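Outer membrane porin protein 32 (Delftia acidovorans, PDB 2FGQ) forms anion-selective channels across the outer membrane as a trimeric beta-barrel porin, here with malate bound. Local coordinates at residues A[88-93]-A[136-141]; A[118-123]-A[226-231]; A[127-132]-A[190-195]; A[155-160]-A[168-173]; A[162-167]-A[198-203]. All blocks are in the same frame, centred on the assembly; numbering follows the deposited sequence.

Contact 1 (A[88-93]-A[136-141]); sequences VRLGRD and NLISYY. With CA (calcium ion), chain C.
Residues V88, R89 and L90 pair with Y140, S139 and I138 in antiparallel register, the short strand axes 4.8 Å apart and their directions 166° from each other. R89 and S139 form the hydrogen-bonded pair, with R89 N to S139 O and S139 N to R89 O both at 2.9 Å; a further bond runs from G91 N to L137 O. On one face of the sheet V88 CG2 meets Y140 CD1 at 3.8 Å, and L90 lies beside I138, pointing the same way, with L90 CD1 4.0 Å from I138 CG1. T12 and V14 of the second subunit pack on L90 and I138. On the other face R89 is extended from CG to NE, and Y141 CE1 sits over the centre of its guanidinium, 4.1 Å from R89 CZ. In the guanidinium plane, R89 NH1 gives a 2.8 Å salt bridge to the syn lone pair of D93 OD2. An alanine in place of R89 would probably leave the D93 carboxylate without this charge partner and open a gap beside the Y141 ring. Beyond the strand, N136 OD1 binds a calcium ion at 2.3 Å, together with E158 and with L29, D64 and G309 of the second subunit. L90, I138 and this calcium site thus meet the second subunit, whereas the R89 guanidinium, held by D93, E87 and Q99, is probably kept in one orientation on the other face.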
# COMPACT_ATOMS: atom_id res chain seq x y z
N VAL A 88 -5.26 -10.64 25.00
CA VAL A 88 -5.51 -11.52 23.89
C VAL A 88 -5.49 -10.68 22.61
O VAL A 88 -6.15 -9.67 22.54
CB VAL A 88 -6.85 -12.25 24.02
CG1 VAL A 88 -7.11 -13.09 22.81
CG2 VAL A 88 -6.84 -13.13 25.29
N ARG A 89 -4.73 -11.14 21.62
CA ARG A 89 -4.63 -10.46 20.31
C ARG A 89 -5.02 -11.40 19.18
O ARG A 89 -4.65 -12.58 19.18
CB ARG A 89 -3.21 -10.06 20.04
CG ARG A 89 -2.55 -9.20 21.03
CD ARG A 89 -1.11 -8.80 20.55
NE ARG A 89 -0.35 -8.19 21.60
CZ ARG A 89 0.94 -7.98 21.58
NH1 ARG A 89 1.73 -8.38 20.56
NH2 ARG A 89 1.48 -7.37 22.61
N LEU A 90 -5.76 -10.85 18.22
CA LEU A 90 -6.10 -11.54 16.98
C LEU A 90 -5.50 -10.82 15.80
O LEU A 90 -5.76 -9.63 15.64
CB LEU A 90 -7.61 -11.55 16.73
CG LEU A 90 -8.60 -12.50 17.42
CD1 LEU A 90 -8.22 -13.05 18.69
CD2 LEU A 90 -10.07 -12.03 17.36
N GLY A 91 -4.82 -11.57 14.93
CA GLY A 91 -4.27 -11.02 13.71
C GLY A 91 -2.79 -11.30 13.54
O GLY A 91 -2.07 -11.79 14.45
N ARG A 92 -2.28 -10.99 12.36
CA ARG A 92 -0.88 -11.18 12.07
C ARG A 92 0.01 -10.39 13.05
O ARG A 92 -0.25 -9.22 13.35
CB ARG A 92 -0.56 -10.72 10.66
CG ARG A 92 0.93 -11.04 10.34
CD ARG A 92 1.26 -10.91 8.96
NE ARG A 92 2.68 -10.97 8.73
CZ ARG A 92 3.36 -12.07 8.45
NH1 ARG A 92 2.80 -13.28 8.49
NH2 ARG A 92 4.63 -11.96 8.15
N ASP A 93 1.04 -11.05 13.54
CA ASP A 93 1.95 -10.44 14.50
C ASP A 93 3.16 -11.32 14.62
O ASP A 93 3.20 -12.46 14.11
CB ASP A 93 1.21 -10.39 15.84
CG ASP A 93 1.78 -9.41 16.84
OD1 ASP A 93 2.82 -8.70 16.62
OD2 ASP A 93 1.17 -9.30 17.95
N ASN A 136 -2.98 -15.41 10.69
CA ASN A 136 -4.10 -16.16 11.29
C ASN A 136 -3.81 -16.54 12.72
O ASN A 136 -4.26 -17.59 13.21
CB ASN A 136 -4.36 -17.44 10.51
CG ASN A 136 -4.51 -17.16 8.99
OD1 ASN A 136 -5.21 -16.21 8.60
ND2 ASN A 136 -3.83 -17.95 8.15
N LEU A 137 -3.14 -15.63 13.43
CA LEU A 137 -2.64 -15.86 14.79
C LEU A 137 -3.58 -15.35 15.90
O LEU A 137 -4.15 -14.25 15.83
CB LEU A 137 -1.27 -15.17 14.88
CG LEU A 137 -0.57 -15.26 16.25
CD1 LEU A 137 -0.11 -16.69 16.56
CD2 LEU A 137 0.61 -14.33 16.22
N ILE A 138 -3.72 -16.17 16.94
CA ILE A 138 -4.34 -15.77 18.20
C ILE A 138 -3.29 -15.95 19.26
O ILE A 138 -2.72 -17.04 19.35
CB ILE A 138 -5.54 -16.65 18.55
CG1 ILE A 138 -6.61 -16.50 17.49
CG2 ILE A 138 -6.08 -16.22 19.90
CD1 ILE A 138 -7.91 -17.33 17.72
N SER A 139 -3.05 -14.90 20.04
CA SER A 139 -2.08 -15.01 21.13
C SER A 139 -2.67 -14.55 22.44
O SER A 139 -3.61 -13.73 22.47
CB SER A 139 -0.84 -14.22 20.88
OG SER A 139 -0.17 -14.62 19.72
N TYR A 140 -2.13 -15.11 23.50
CA TYR A 140 -2.49 -14.76 24.86
C TYR A 140 -1.20 -14.52 25.64
O TYR A 140 -0.32 -15.37 25.66
CB TYR A 140 -3.33 -15.86 25.53
CG TYR A 140 -3.49 -15.63 27.01
CD1 TYR A 140 -4.01 -14.42 27.49
CD2 TYR A 140 -3.09 -16.58 27.94
CE1 TYR A 140 -4.09 -14.15 28.83
CE2 TYR A 140 -3.17 -16.30 29.29
CZ TYR A 140 -3.68 -15.10 29.73
OH TYR A 140 -3.77 -14.89 31.09
N TYR A 141 -1.12 -13.36 26.27
CA TYR A 141 -0.00 -12.95 27.13
C TYR A 141 -0.52 -12.72 28.54
O TYR A 141 -1.47 -11.97 28.77
CB TYR A 141 0.68 -11.68 26.60
CG TYR A 141 1.33 -11.91 25.29
CD1 TYR A 141 0.67 -11.64 24.09
CD2 TYR A 141 2.64 -12.39 25.24
CE1 TYR A 141 1.28 -11.88 22.87
CE2 TYR A 141 3.28 -12.59 24.01
CZ TYR A 141 2.59 -12.34 22.83
OH TYR A 141 3.22 -12.55 21.61
CA CA C . -7.21 -16.34 7.41
O HOH W 1 -5.91 -15.97 5.35

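Contact 2 (A[118-123]-A[226-231]); sequences FRNWAA and TKFKRD
F228 reaches from barrel strand 218-230 to the turn at 120-123, in what is probably the inward-folded constriction loop (L3) of general porins, and A122 sits on its ring. At the root, F228 CB lies 3.8 Å from A122 CB. With CG anti to the carbonyl carbon (chi1 -72°), F228 CG comes to 3.3 Å from A122 CB, and CD1 and CD2 also border that methyl. A122 CB stands 3.4 Å from the ring centroid and only 16° off the normal, which defines a CH-pi contact over the face. Further out, F228 CE1 approaches W121 CB at 4.2 Å, and at the tip F228 CZ lies 3.5 Å from N120 OD1, an oxygen that accepts from G124 N. An alanine in place of F228 would probably open a gap under the A122 methyl and leave the turn less firmly held to the wall. No hydrogen bond crosses between the two segments, which implies that the loop is joined here mainly by apolar and CH-pi packing, probably dispersion.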
# COMPACT_ATOMS: atom_id res chain seq x y z
N PHE A 118 16.56 -17.27 13.92
CA PHE A 118 15.19 -17.22 13.35
C PHE A 118 15.32 -17.00 11.86
O PHE A 118 15.15 -15.87 11.36
CB PHE A 118 14.31 -16.15 14.01
CG PHE A 118 14.05 -16.39 15.46
CD1 PHE A 118 12.96 -17.15 15.83
CD2 PHE A 118 14.83 -15.82 16.46
CE1 PHE A 118 12.64 -17.36 17.15
CE2 PHE A 118 14.54 -16.09 17.84
CZ PHE A 118 13.43 -16.84 18.16
N ARG A 119 15.59 -18.08 11.14
CA ARG A 119 15.73 -18.03 9.68
C ARG A 119 15.24 -19.36 9.09
O ARG A 119 15.07 -20.36 9.80
CB ARG A 119 17.12 -17.60 9.20
CG ARG A 119 18.14 -18.62 9.35
CD ARG A 119 19.53 -18.12 8.91
NE ARG A 119 19.59 -17.81 7.48
CZ ARG A 119 19.74 -18.70 6.51
NH1 ARG A 119 19.85 -20.00 6.77
NH2 ARG A 119 19.74 -18.30 5.24
N ASN A 120 14.98 -19.37 7.80
CA ASN A 120 14.52 -20.55 7.09
C ASN A 120 15.70 -21.43 6.67
O ASN A 120 16.12 -21.48 5.51
CB ASN A 120 13.68 -20.10 5.91
CG ASN A 120 12.99 -21.23 5.21
OD1 ASN A 120 13.05 -22.41 5.65
ND2 ASN A 120 12.27 -20.89 4.13
N TRP A 121 16.16 -22.20 7.64
CA TRP A 121 17.34 -23.03 7.49
C TRP A 121 17.21 -24.11 6.43
O TRP A 121 18.23 -24.60 5.90
CB TRP A 121 17.72 -23.69 8.84
CG TRP A 121 18.21 -22.71 9.87
CD1 TRP A 121 17.52 -22.24 10.94
CD2 TRP A 121 19.49 -22.08 9.92
NE1 TRP A 121 18.29 -21.36 11.66
CE2 TRP A 121 19.50 -21.23 11.04
CE3 TRP A 121 20.64 -22.14 9.11
CZ2 TRP A 121 20.62 -20.47 11.39
CZ3 TRP A 121 21.75 -21.36 9.45
CH2 TRP A 121 21.72 -20.54 10.57
N ALA A 122 15.96 -24.54 6.18
CA ALA A 122 15.69 -25.71 5.33
C ALA A 122 15.06 -25.38 4.01
O ALA A 122 14.61 -26.28 3.30
CB ALA A 122 14.78 -26.66 6.06
N ALA A 123 14.98 -24.10 3.68
CA ALA A 123 14.18 -23.68 2.52
C ALA A 123 12.75 -24.26 2.54
O ALA A 123 12.18 -24.70 1.53
CB ALA A 123 14.90 -24.02 1.17
N THR A 226 16.81 -25.53 16.00
CA THR A 226 15.73 -25.53 15.03
C THR A 226 15.86 -26.80 14.20
O THR A 226 16.91 -27.04 13.59
CB THR A 226 15.89 -24.34 14.14
OG1 THR A 226 15.89 -23.16 14.95
CG2 THR A 226 14.67 -24.21 13.23
N LYS A 227 14.81 -27.61 14.18
CA LYS A 227 14.84 -28.86 13.44
C LYS A 227 13.67 -28.88 12.46
O LYS A 227 12.52 -28.80 12.89
CB LYS A 227 14.70 -30.04 14.42
CG LYS A 227 14.81 -31.42 13.81
CD LYS A 227 15.00 -32.58 14.84
CE LYS A 227 14.78 -32.19 16.27
NZ LYS A 227 14.45 -33.44 17.13
N PHE A 228 13.95 -28.99 11.17
CA PHE A 228 12.93 -29.30 10.19
C PHE A 228 12.92 -30.82 10.00
O PHE A 228 13.85 -31.39 9.41
CB PHE A 228 13.20 -28.60 8.87
CG PHE A 228 12.99 -27.09 8.84
CD1 PHE A 228 13.92 -26.22 9.35
CD2 PHE A 228 11.88 -26.55 8.22
CE1 PHE A 228 13.75 -24.83 9.26
CE2 PHE A 228 11.71 -25.17 8.06
CZ PHE A 228 12.63 -24.31 8.57
N LYS A 229 11.91 -31.46 10.53
CA LYS A 229 11.77 -32.92 10.57
C LYS A 229 10.72 -33.34 9.54
O LYS A 229 9.54 -33.04 9.68
CB LYS A 229 11.34 -33.35 11.96
CG LYS A 229 11.37 -34.82 12.18
CD LYS A 229 11.34 -35.20 13.69
CE LYS A 229 10.52 -36.47 13.90
NZ LYS A 229 10.96 -37.57 12.99
N ARG A 230 11.16 -34.00 8.48
CA ARG A 230 10.27 -34.37 7.39
C ARG A 230 9.52 -35.63 7.75
O ARG A 230 10.10 -36.56 8.33
CB ARG A 230 11.14 -34.53 6.14
CG ARG A 230 10.43 -34.81 4.87
CD ARG A 230 11.35 -34.75 3.68
NE ARG A 230 12.38 -35.79 3.77
CZ ARG A 230 13.28 -36.03 2.81
NH1 ARG A 230 13.32 -35.28 1.72
NH2 ARG A 230 14.19 -36.99 2.97
N ASP A 231 8.22 -35.66 7.48
CA ASP A 231 7.35 -36.78 7.90
C ASP A 231 7.87 -38.13 7.40
O ASP A 231 7.82 -39.11 8.15
CB ASP A 231 5.90 -36.62 7.42
CG ASP A 231 5.14 -35.50 8.11
OD1 ASP A 231 5.72 -34.68 8.86
OD2 ASP A 231 3.90 -35.39 7.92

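Contact 3 (A[127-132]-A[190-195]); sequences ADDNGI and AQQKTA
Q192 and T194, on strand 183-196 of the porin barrel, hold a type I beta turn, D128 to G131, in the long loop between barrel strands 86-90 and 137-141, which probably corresponds to the inward-folded constriction loop (L3) of general porins. The tight part lies between D129 and T194, whose side chains reach toward each other tip to tip. T194 OG1, anti to the backbone N (chi1 -166°), donates to D129 OD2; the 2.5 Å between them is very short and should be read with caution. D129 OD2 has a second donor in G126 N, just before the turn. Q192 makes the other direct bond: its chain, extended beyond CG, carries Q192 NE2 to 3.0 Å from D128 O with an N-H...O angle of 172°. The donor stands above the carbonyl plane, while G131 N, closing the turn, reaches the same oxygen from the opposite face. Q192 OE1 also comes to 3.4 Å from G131 CA, where the positive phi of the residue favours glycine.

The looser part lies between these two bonds, where a water joins D129 OD1 and Q192 NE2, 3.6 Å apart. D128 turns its carboxylate to a salt bridge with R92. The water donates to D129 OD1 at 2.6 Å, accepts from Q192 NE2, and gives its other hydrogen to K193 O at 2.9 Å.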
# COMPACT_ATOMS: atom_id res chain seq x y z
N ALA A 127 4.97 -19.42 4.39
CA ALA A 127 5.09 -17.95 4.31
C ALA A 127 6.07 -17.42 5.35
O ALA A 127 6.74 -16.40 5.11
CB ALA A 127 3.72 -17.32 4.51
N ASP A 128 6.18 -18.11 6.49
CA ASP A 128 6.93 -17.59 7.63
C ASP A 128 7.79 -18.68 8.27
O ASP A 128 7.78 -18.90 9.49
CB ASP A 128 5.99 -16.96 8.65
CG ASP A 128 5.29 -15.73 8.11
OD1 ASP A 128 5.99 -14.66 7.93
OD2 ASP A 128 4.08 -15.77 7.78
N ASP A 129 8.58 -19.34 7.43
CA ASP A 129 9.47 -20.41 7.91
C ASP A 129 10.74 -19.90 8.53
O ASP A 129 11.64 -20.70 8.86
CB ASP A 129 9.73 -21.41 6.80
CG ASP A 129 8.66 -22.47 6.72
OD1 ASP A 129 7.94 -22.70 7.73
OD2 ASP A 129 8.50 -23.14 5.67
N ASN A 130 10.84 -18.59 8.74
CA ASN A 130 11.84 -18.07 9.66
C ASN A 130 11.39 -18.06 11.13
O ASN A 130 12.16 -17.69 12.00
CB ASN A 130 12.36 -16.68 9.24
CG ASN A 130 11.29 -15.61 9.13
OD1 ASN A 130 11.55 -14.53 8.50
ND2 ASN A 130 10.12 -15.86 9.66
N GLY A 131 10.16 -18.46 11.39
CA GLY A 131 9.65 -18.55 12.75
C GLY A 131 9.40 -17.23 13.45
O GLY A 131 9.27 -17.19 14.67
N ILE A 132 9.31 -16.13 12.68
CA ILE A 132 9.20 -14.81 13.29
C ILE A 132 7.72 -14.33 13.46
O ILE A 132 7.31 -13.98 14.56
CB ILE A 132 10.06 -13.79 12.54
CG1 ILE A 132 11.53 -14.19 12.60
CG2 ILE A 132 9.83 -12.41 13.13
CD1 ILE A 132 12.48 -13.30 11.82
N ALA A 190 8.18 -24.09 20.08
CA ALA A 190 7.20 -23.92 19.02
C ALA A 190 7.30 -25.01 17.97
O ALA A 190 8.35 -25.56 17.70
CB ALA A 190 7.43 -22.58 18.34
N GLN A 191 6.19 -25.28 17.34
CA GLN A 191 6.12 -26.14 16.17
C GLN A 191 5.30 -25.44 15.07
O GLN A 191 4.21 -24.96 15.34
CB GLN A 191 5.48 -27.48 16.49
CG GLN A 191 5.48 -28.40 15.28
CD GLN A 191 4.97 -29.74 15.58
OE1 GLN A 191 3.78 -29.94 15.55
NE2 GLN A 191 5.87 -30.70 15.85
N GLN A 192 5.86 -25.40 13.87
CA GLN A 192 5.12 -24.98 12.68
C GLN A 192 4.99 -26.16 11.73
O GLN A 192 5.84 -27.04 11.69
CB GLN A 192 5.78 -23.79 11.95
CG GLN A 192 5.73 -22.59 12.71
CD GLN A 192 6.39 -21.36 12.05
OE1 GLN A 192 6.78 -20.45 12.77
NE2 GLN A 192 6.44 -21.30 10.71
N LYS A 193 3.89 -26.17 10.98
CA LYS A 193 3.74 -27.11 9.88
C LYS A 193 4.22 -26.44 8.59
O LYS A 193 3.85 -25.32 8.28
CB LYS A 193 2.29 -27.55 9.75
CG LYS A 193 1.75 -28.32 10.93
CD LYS A 193 2.36 -29.69 11.04
CE LYS A 193 1.87 -30.50 12.22
NZ LYS A 193 2.40 -31.93 12.10
N THR A 194 4.97 -27.18 7.79
CA THR A 194 5.44 -26.69 6.52
C THR A 194 5.65 -27.79 5.51
O THR A 194 5.19 -28.92 5.70
CB THR A 194 6.65 -25.81 6.75
OG1 THR A 194 6.94 -25.06 5.54
CG2 THR A 194 7.91 -26.56 7.17
N ALA A 195 6.34 -27.45 4.44
CA ALA A 195 6.79 -28.43 3.45
C ALA A 195 8.18 -28.07 3.00
O ALA A 195 8.52 -26.89 2.96
CB ALA A 195 5.81 -28.51 2.24
O HOH W 2 5.41 -22.90 8.42

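Contact 4 (A[155-160]-A[168-173]); sequences AFDEKQ and VGRYIG. With CA (calcium ion), chain C.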
# COMPACT_ATOMS: atom_id res chain seq x y z
N ALA A 155 -1.74 -20.37 15.47
CA ALA A 155 -2.08 -19.82 14.15
C ALA A 155 -2.69 -20.93 13.34
O ALA A 155 -2.12 -21.99 13.20
CB ALA A 155 -0.89 -19.21 13.40
N PHE A 156 -3.84 -20.63 12.76
CA PHE A 156 -4.55 -21.55 11.92
C PHE A 156 -3.89 -21.73 10.54
O PHE A 156 -3.53 -20.77 9.87
CB PHE A 156 -5.98 -21.05 11.69
CG PHE A 156 -6.80 -20.91 12.94
CD1 PHE A 156 -6.83 -19.73 13.64
CD2 PHE A 156 -7.58 -21.96 13.38
CE1 PHE A 156 -7.60 -19.60 14.77
CE2 PHE A 156 -8.36 -21.84 14.55
CZ PHE A 156 -8.36 -20.67 15.25
N ASP A 157 -3.82 -22.96 10.09
CA ASP A 157 -3.34 -23.28 8.76
C ASP A 157 -4.36 -23.04 7.67
O ASP A 157 -3.97 -22.73 6.54
CB ASP A 157 -2.88 -24.73 8.68
CG ASP A 157 -3.89 -25.69 9.21
OD1 ASP A 157 -4.71 -26.26 8.43
OD2 ASP A 157 -3.98 -25.89 10.44
N GLU A 158 -5.62 -23.20 8.00
CA GLU A 158 -6.72 -22.98 7.05
C GLU A 158 -6.61 -23.89 5.82
O GLU A 158 -7.01 -23.54 4.70
CB GLU A 158 -6.80 -21.49 6.64
CG GLU A 158 -6.96 -20.64 7.87
CD GLU A 158 -6.98 -19.15 7.67
OE1 GLU A 158 -6.67 -18.65 6.56
OE2 GLU A 158 -7.29 -18.48 8.69
N LYS A 159 -6.03 -25.05 6.05
CA LYS A 159 -5.88 -26.10 5.03
C LYS A 159 -5.00 -25.67 3.86
O LYS A 159 -5.10 -26.22 2.76
CB LYS A 159 -7.27 -26.62 4.57
CG LYS A 159 -7.29 -28.07 4.13
CD LYS A 159 -8.71 -28.49 3.52
CE LYS A 159 -8.78 -28.43 1.95
NZ LYS A 159 -10.02 -29.13 1.24
N GLN A 160 -4.11 -24.71 4.10
CA GLN A 160 -3.12 -24.36 3.09
C GLN A 160 -2.34 -25.64 2.72
O GLN A 160 -1.82 -26.33 3.57
CB GLN A 160 -2.15 -23.26 3.54
CG GLN A 160 -1.18 -22.93 2.43
CD GLN A 160 -0.04 -22.02 2.78
OE1 GLN A 160 0.82 -21.78 1.93
NE2 GLN A 160 0.00 -21.52 4.00
N VAL A 168 -0.11 -26.30 6.07
CA VAL A 168 1.01 -25.37 5.99
C VAL A 168 0.66 -24.07 6.72
O VAL A 168 -0.44 -23.54 6.54
CB VAL A 168 1.43 -25.07 4.54
CG1 VAL A 168 2.57 -24.07 4.49
CG2 VAL A 168 1.85 -26.34 3.83
N GLY A 169 1.58 -23.58 7.55
CA GLY A 169 1.42 -22.33 8.25
C GLY A 169 0.90 -22.43 9.66
O GLY A 169 0.89 -21.45 10.40
N ARG A 170 0.45 -23.60 10.07
CA ARG A 170 0.04 -23.78 11.45
C ARG A 170 1.21 -23.45 12.37
O ARG A 170 2.33 -23.82 12.09
CB ARG A 170 -0.44 -25.21 11.69
CG ARG A 170 -1.07 -25.41 13.05
CD ARG A 170 -1.39 -26.82 13.37
NE ARG A 170 -2.41 -27.31 12.48
CZ ARG A 170 -2.73 -28.59 12.33
NH1 ARG A 170 -2.06 -29.54 12.99
NH2 ARG A 170 -3.74 -28.92 11.52
N TYR A 171 0.90 -22.77 13.46
CA TYR A 171 1.84 -22.48 14.55
C TYR A 171 1.21 -22.84 15.85
O TYR A 171 0.07 -22.50 16.10
CB TYR A 171 2.22 -20.99 14.60
CG TYR A 171 3.04 -20.55 15.79
CD1 TYR A 171 2.42 -20.14 16.97
CD2 TYR A 171 4.42 -20.55 15.74
CE1 TYR A 171 3.15 -19.75 18.08
CE2 TYR A 171 5.18 -20.18 16.87
CZ TYR A 171 4.53 -19.78 18.04
OH TYR A 171 5.24 -19.34 19.13
N ILE A 172 1.97 -23.53 16.69
CA ILE A 172 1.58 -23.72 18.09
C ILE A 172 2.84 -23.49 18.92
O ILE A 172 3.87 -24.08 18.65
CB ILE A 172 1.03 -25.11 18.35
CG1 ILE A 172 0.62 -25.29 19.82
CG2 ILE A 172 2.02 -26.15 18.02
CD1 ILE A 172 -0.32 -24.34 20.26
N GLY A 173 2.79 -22.61 19.89
CA GLY A 173 4.02 -22.32 20.60
C GLY A 173 3.80 -21.37 21.74
O GLY A 173 2.74 -20.80 21.91
CA CA C . -7.21 -16.34 7.41
O HOH W 3 -2.04 -20.91 5.92
O HOH W 4 -6.08 -28.43 9.10
O HOH W 1 -5.91 -15.97 5.35
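A155 begins as the hydrogen-bonded antiparallel partner of Y171: A155 N lies 2.9 Å from Y171 O, the return bond joins Y171 N to A155 O, and A155 CB packs 3.8 Å from Y171 CB. F156 turns away toward I138. D157 lies alongside R170 in a side-on salt bridge: the R170 chain, bent at chi3 (-65°), brings R170 NE to 2.9 Å and NH2 to 3.2 Å from D157 OD2, both above one face of the carboxylate. D157 OD1 accepts from K159 N in an Asx turn, within the type I' turn D157 to Q160. E158 OE1 and OE2 each bind a calcium ion at 2.5 Å, and K159 bridges to D20 and D24 of the second subunit. Q160 O accepts from V168 N at 3.0 Å. The chemistry implies that R170 and the Asx bond would fix the D157 carboxylate, in a loop whose tip supplies E158 to a calcium ion shared with N136 and with L29, D64 and G309 of the second subunit.

Contact 5 (A[162-167]-A[198-203]); sequences IGTADS and GLATDR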
# COMPACT_ATOMS: atom_id res chain seq x y z
N ILE A 162 0.55 -27.58 0.28
CA ILE A 162 1.70 -27.61 -0.60
C ILE A 162 2.16 -29.06 -0.61
O ILE A 162 2.63 -29.61 0.41
CB ILE A 162 2.85 -26.68 -0.16
CG1 ILE A 162 2.38 -25.22 -0.06
CG2 ILE A 162 4.05 -26.76 -1.13
CD1 ILE A 162 3.48 -24.29 0.48
N GLY A 163 2.05 -29.69 -1.78
CA GLY A 163 2.44 -31.08 -1.91
C GLY A 163 1.69 -31.94 -0.91
O GLY A 163 0.46 -31.86 -0.83
N THR A 164 2.41 -32.72 -0.10
CA THR A 164 1.75 -33.61 0.86
C THR A 164 1.40 -32.95 2.20
O THR A 164 0.85 -33.60 3.07
CB THR A 164 2.59 -34.85 1.16
OG1 THR A 164 3.83 -34.46 1.75
CG2 THR A 164 2.91 -35.60 -0.15
N ALA A 165 1.71 -31.67 2.35
CA ALA A 165 1.36 -30.92 3.55
C ALA A 165 0.03 -30.20 3.33
O ALA A 165 -0.06 -29.41 2.41
CB ALA A 165 2.43 -29.91 3.85
N ASP A 166 -0.97 -30.51 4.15
CA ASP A 166 -2.29 -29.87 4.08
C ASP A 166 -2.61 -29.01 5.29
O ASP A 166 -3.77 -28.64 5.52
CB ASP A 166 -3.40 -30.88 3.81
CG ASP A 166 -3.63 -31.85 4.93
OD1 ASP A 166 -2.87 -31.87 5.92
OD2 ASP A 166 -4.63 -32.63 4.86
N SER A 167 -1.57 -28.63 6.02
CA SER A 167 -1.73 -27.72 7.16
C SER A 167 -0.58 -26.72 7.23
O SER A 167 -0.18 -26.28 8.33
CB SER A 167 -1.91 -28.49 8.47
OG SER A 167 -0.81 -29.33 8.78
N GLY A 198 8.05 -30.00 -1.40
CA GLY A 198 6.74 -30.57 -1.55
C GLY A 198 6.37 -31.68 -0.59
O GLY A 198 5.31 -32.27 -0.71
N LEU A 199 7.21 -31.94 0.41
CA LEU A 199 6.98 -33.01 1.40
C LEU A 199 6.73 -32.41 2.79
O LEU A 199 7.51 -31.58 3.27
CB LEU A 199 8.17 -33.97 1.45
CG LEU A 199 8.16 -35.10 0.40
CD1 LEU A 199 8.11 -34.59 -0.99
CD2 LEU A 199 9.42 -35.96 0.59
N ALA A 200 5.67 -32.88 3.43
CA ALA A 200 5.24 -32.38 4.74
C ALA A 200 6.39 -32.49 5.73
O ALA A 200 7.06 -33.52 5.80
CB ALA A 200 4.05 -33.17 5.23
N THR A 201 6.57 -31.43 6.51
CA THR A 201 7.73 -31.25 7.40
C THR A 201 7.27 -30.42 8.60
O THR A 201 6.52 -29.47 8.44
CB THR A 201 8.86 -30.52 6.66
OG1 THR A 201 9.35 -31.32 5.58
CG2 THR A 201 10.06 -30.24 7.52
N ASP A 202 7.68 -30.83 9.79
CA ASP A 202 7.49 -30.02 10.99
C ASP A 202 8.72 -29.16 11.20
O ASP A 202 9.85 -29.62 11.08
CB ASP A 202 7.38 -30.90 12.24
CG ASP A 202 6.12 -31.71 12.32
OD1 ASP A 202 5.15 -31.47 11.59
OD2 ASP A 202 6.05 -32.69 13.12
N ARG A 203 8.50 -27.91 11.58
CA ARG A 203 9.56 -27.02 11.98
C ARG A 203 9.45 -26.89 13.50
O ARG A 203 8.57 -26.21 14.02
CB ARG A 203 9.39 -25.65 11.31
CG ARG A 203 10.48 -24.65 11.59
CD ARG A 203 10.12 -23.24 11.16
NE ARG A 203 11.26 -22.33 11.07
CZ ARG A 203 11.89 -21.82 12.14
NH1 ARG A 203 11.44 -22.06 13.38
NH2 ARG A 203 12.92 -21.02 11.95
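T164 lays its hydroxyl against the start of strand 199-213, with T164 OG1 3.5 Å from L199 CA and 3.7 Å from A200 CB. The oxygen accepts a hydrogen bond from A200 N, T164 OG1 lying 3.0 Å away, with an N-H...O angle of 157°. It is brought there by its place between the backbone N and the carbonyl carbon (chi1 62°), which turns it toward the strand. The backbone of the same residue adds a second bond, T164 N to G198 O at 3.0 Å, so one threonine both gives to and takes from the opposing segment.

These bonds dock a type II' beta turn, I162 to A165, closed by A165 N to I162 O and by the return bond from I162 N to A165 O. At its corner, G163 CA comes to 3.3 Å from G198 O in a C-H...O contact. A side chain on G163 would clash with that oxygen, and its positive phi also favours glycine. Beside these bonds the apolar part is small: A165 CB meets A200 CB at 3.9 Å.

The contact lies near the surface, joining the loop between strands 148-155 and 171-179 to the turn between strands 183-196 and 199-213. A165 also touches A195, so the docked turn rests on the end of strand 183-196 and the start of strand 199-213, where A200 bonds through its backbone to D231, just past the end of strand 218-230.

How the contacts relate
All five contacts reach the same 16-stranded antiparallel barrel. Contact 1 joins strands 86-90 and 137-141, whereas contact 4 lies at the loop between strands 148-155 and 171-179; their centres are 13 Å apart, and both supply ligands to one calcium site at the second subunit. Contacts 2 and 3, with centres 8 Å apart, tie the loop after helix 96-101 to strands 218-230 and 183-196, and R203 of contact 5 bonds to D129 beside them. Along the chain, contacts 3, 4 and 5 fall inside the loop closed by contact 2. The consecutive strands from 137-141 to 218-230 thus carry both the loop that folds into the barrel and the connecting loop 156-170, whose calcium site meets the second subunit.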